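Local coordinates for UDP-N-acetylglucosamine 2-epimerase (Methanocaldococcus jannaschii, PDB 4NES) that catalyses the reversible epimerisation at C-2 of UDP-N-acetylglucosamine to UDP-N-acetylmannosamine and works as a homodimer, at the interface of chains A and B. Numbering follows the deposited sequence. Chains: chain A/B, UDP-N-acetylglucosamine 2-epimerase.

The interface of chains A and B. Residues chain A 125, 134-135, 138, 157; chain B 138, 157.
B:His138 and A:His138 lie one over the other across the two-fold axis of the homodimer, each at the end of its helix 128-138. The rings are offset towards their rims and tilted by about 30°, with CE1 of A:His138 3.6 Å from CE1 of B:His138. Histidine suits this place because its flat ring can lie against its twin while its nitrogens still bond at the edge. In both chains CG stands beside the backbone N and opposite the carbonyl carbon (chi1 -76°), which carries the ring out towards its twin. A:Glu157 and B:Glu157, as acids, each accept from their own chain's imidazole: NE2 of B:His138 donates to OE1 of B:Glu157 at 2.8 Å, on its anti side but 24° out of the carboxylate plane. A:Arg125, poorly ordered here, brings NH1 to the other edge of the B:His138 ring, in its plane, 3.2 Å from ND1, a weak hydrogen bond. Together these bonds tentatively suggest a neutral ring with its hydrogen on NE2. The guanidinium rests with one face over CG1 of A:Val134, and NH2 forms a salt bridge to the carboxylate OE2 of A:Glu157 at 3.1 Å; the long arginine can thus reach from its own chain's acid to the partner's histidine, though weakly. With an alanine at B:His138, the A:His138 ring is likely to lose the ring packed against it and B:Glu157 OE1 its donor. Beyond the rings, a water 3.2 Å from NH2 of A:Arg125 lies 2.8 Å from the backbone O of B:Glu157.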
ATOM      1  N   ARG A 125      11.394  -7.054  -3.899  1.00 38.96           N
ATOM      2  CA  ARG A 125      10.038  -6.506  -3.743  1.00 36.07           C
ATOM      3  C   ARG A 125       8.957  -7.461  -4.269  1.00 30.65           C
ATOM      4  O   ARG A 125       7.787  -7.094  -4.400  1.00 30.67           O
ATOM      5  CB  ARG A 125       9.913  -5.089  -4.340  1.00 35.19           C
ATOM      6  CG  ARG A 125       8.874  -4.204  -3.630  1.00 24.60           C
ATOM      7  CD  ARG A 125       8.823  -2.755  -4.151  1.00 28.64           C
ATOM      8  NE  ARG A 125       9.863  -1.907  -3.561  1.00 38.82           N
ATOM      9  CZ  ARG A 125       9.963  -0.592  -3.746  1.00 39.91           C
ATOM     10  NH1 ARG A 125       9.079   0.050  -4.508  1.00 37.30           N
ATOM     11  NH2 ARG A 125      10.951   0.083  -3.164  1.00 33.25           N
ATOM     12  N   VAL A 134       7.571  -1.577   2.367  1.00  8.31           N
ATOM     13  CA  VAL A 134       7.642  -0.454   1.434  1.00  8.28           C
ATOM     14  C   VAL A 134       6.340   0.350   1.470  1.00  8.70           C
ATOM     15  O   VAL A 134       6.365   1.574   1.622  1.00 10.00           O
ATOM     16  CB  VAL A 134       7.944  -0.915  -0.006  1.00  9.96           C
ATOM     17  CG1 VAL A 134       7.772   0.244  -0.996  1.00 11.81           C
ATOM     18  CG2 VAL A 134       9.349  -1.486  -0.117  1.00 13.86           C
ATOM     19  N   LEU A 135       5.208  -0.335   1.375  1.00  7.82           N
ATOM     20  CA  LEU A 135       3.925   0.359   1.375  1.00  8.36           C
ATOM     21  C   LEU A 135       3.696   1.106   2.683  1.00  7.89           C
ATOM     22  O   LEU A 135       3.302   2.275   2.694  1.00  7.78           O
ATOM     23  CB  LEU A 135       2.784  -0.623   1.113  1.00  7.71           C
ATOM     24  CG  LEU A 135       2.817  -1.280  -0.269  1.00  9.52           C
ATOM     25  CD1 LEU A 135       1.562  -2.107  -0.470  1.00 13.29           C
ATOM     26  CD2 LEU A 135       2.952  -0.253  -1.377  1.00 12.57           C
ATOM     27  N   HIS A 138       5.599   4.334   3.036  1.00  7.13           N
ATOM     28  CA  HIS A 138       5.095   5.441   2.252  1.00  9.42           C
ATOM     29  C   HIS A 138       3.802   6.057   2.758  1.00 10.08           C
ATOM     30  O   HIS A 138       3.353   7.064   2.220  1.00 12.62           O
ATOM     31  CB  HIS A 138       4.987   5.041   0.784  1.00  9.90           C
ATOM     32  CG  HIS A 138       6.305   5.012   0.102  1.00 10.16           C
ATOM     33  ND1 HIS A 138       6.827   6.102  -0.550  1.00 11.30           N
ATOM     34  CD2 HIS A 138       7.252   4.040   0.028  1.00 11.16           C
ATOM     35  CE1 HIS A 138       8.028   5.805  -1.024  1.00 14.81           C
ATOM     36  NE2 HIS A 138       8.303   4.553  -0.680  1.00 14.55           N
ATOM     37  N   GLU A 157      13.749   6.839  -1.763  1.00 10.67           N
ATOM     38  CA  GLU A 157      12.364   6.690  -2.207  1.00 11.72           C
ATOM     39  C   GLU A 157      11.564   7.976  -2.008  1.00 10.94           C
ATOM     40  O   GLU A 157      10.331   7.967  -2.065  1.00 11.67           O
ATOM     41  CB  GLU A 157      11.692   5.499  -1.512  1.00 11.82           C
ATOM     42  CG  GLU A 157      12.344   4.174  -1.868  1.00 13.19           C
ATOM     43  CD  GLU A 157      11.792   2.994  -1.091  1.00 15.64           C
ATOM     44  OE1 GLU A 157      10.739   3.129  -0.427  1.00 13.62           O
ATOM     45  OE2 GLU A 157      12.421   1.914  -1.157  1.00 15.55           O
TER
ATOM     46  N   HIS B 138       4.127   1.743  -6.267  1.00  7.13           N
ATOM     47  CA  HIS B 138       5.228   1.009  -5.682  1.00  9.42           C
ATOM     48  C   HIS B 138       5.087  -0.504  -5.711  1.00 10.08           C
ATOM     49  O   HIS B 138       6.014  -1.212  -5.332  1.00 12.62           O
ATOM     50  CB  HIS B 138       5.509   1.517  -4.271  1.00  9.90           C
ATOM     51  CG  HIS B 138       6.226   2.816  -4.265  1.00 10.16           C
ATOM     52  ND1 HIS B 138       7.596   2.909  -4.242  1.00 11.30           N
ATOM     53  CD2 HIS B 138       5.764   4.092  -4.352  1.00 11.16           C
ATOM     54  CE1 HIS B 138       7.957   4.183  -4.287  1.00 14.81           C
ATOM     55  NE2 HIS B 138       6.854   4.917  -4.356  1.00 14.55           N
ATOM     56  N   GLU B 157      11.049   8.654  -6.476  1.00 10.67           N
ATOM     57  CA  GLU B 157      10.661   7.696  -5.443  1.00 11.72           C
ATOM     58  C   GLU B 157      11.377   6.358  -5.614  1.00 10.94           C
ATOM     59  O   GLU B 157      10.985   5.351  -5.017  1.00 11.67           O
ATOM     60  CB  GLU B 157       9.138   7.515  -5.409  1.00 11.82           C
ATOM     61  CG  GLU B 157       8.409   8.792  -5.027  1.00 13.19           C
ATOM     62  CD  GLU B 157       6.899   8.683  -5.119  1.00 15.64           C
ATOM     63  OE1 GLU B 157       6.367   7.558  -5.256  1.00 13.62           O
ATOM     64  OE2 GLU B 157       6.238   9.744  -5.042  1.00 15.55           O
TER
HETATM   65  O   HOH W   1      11.299   2.543  -5.115  1.00 34.12           O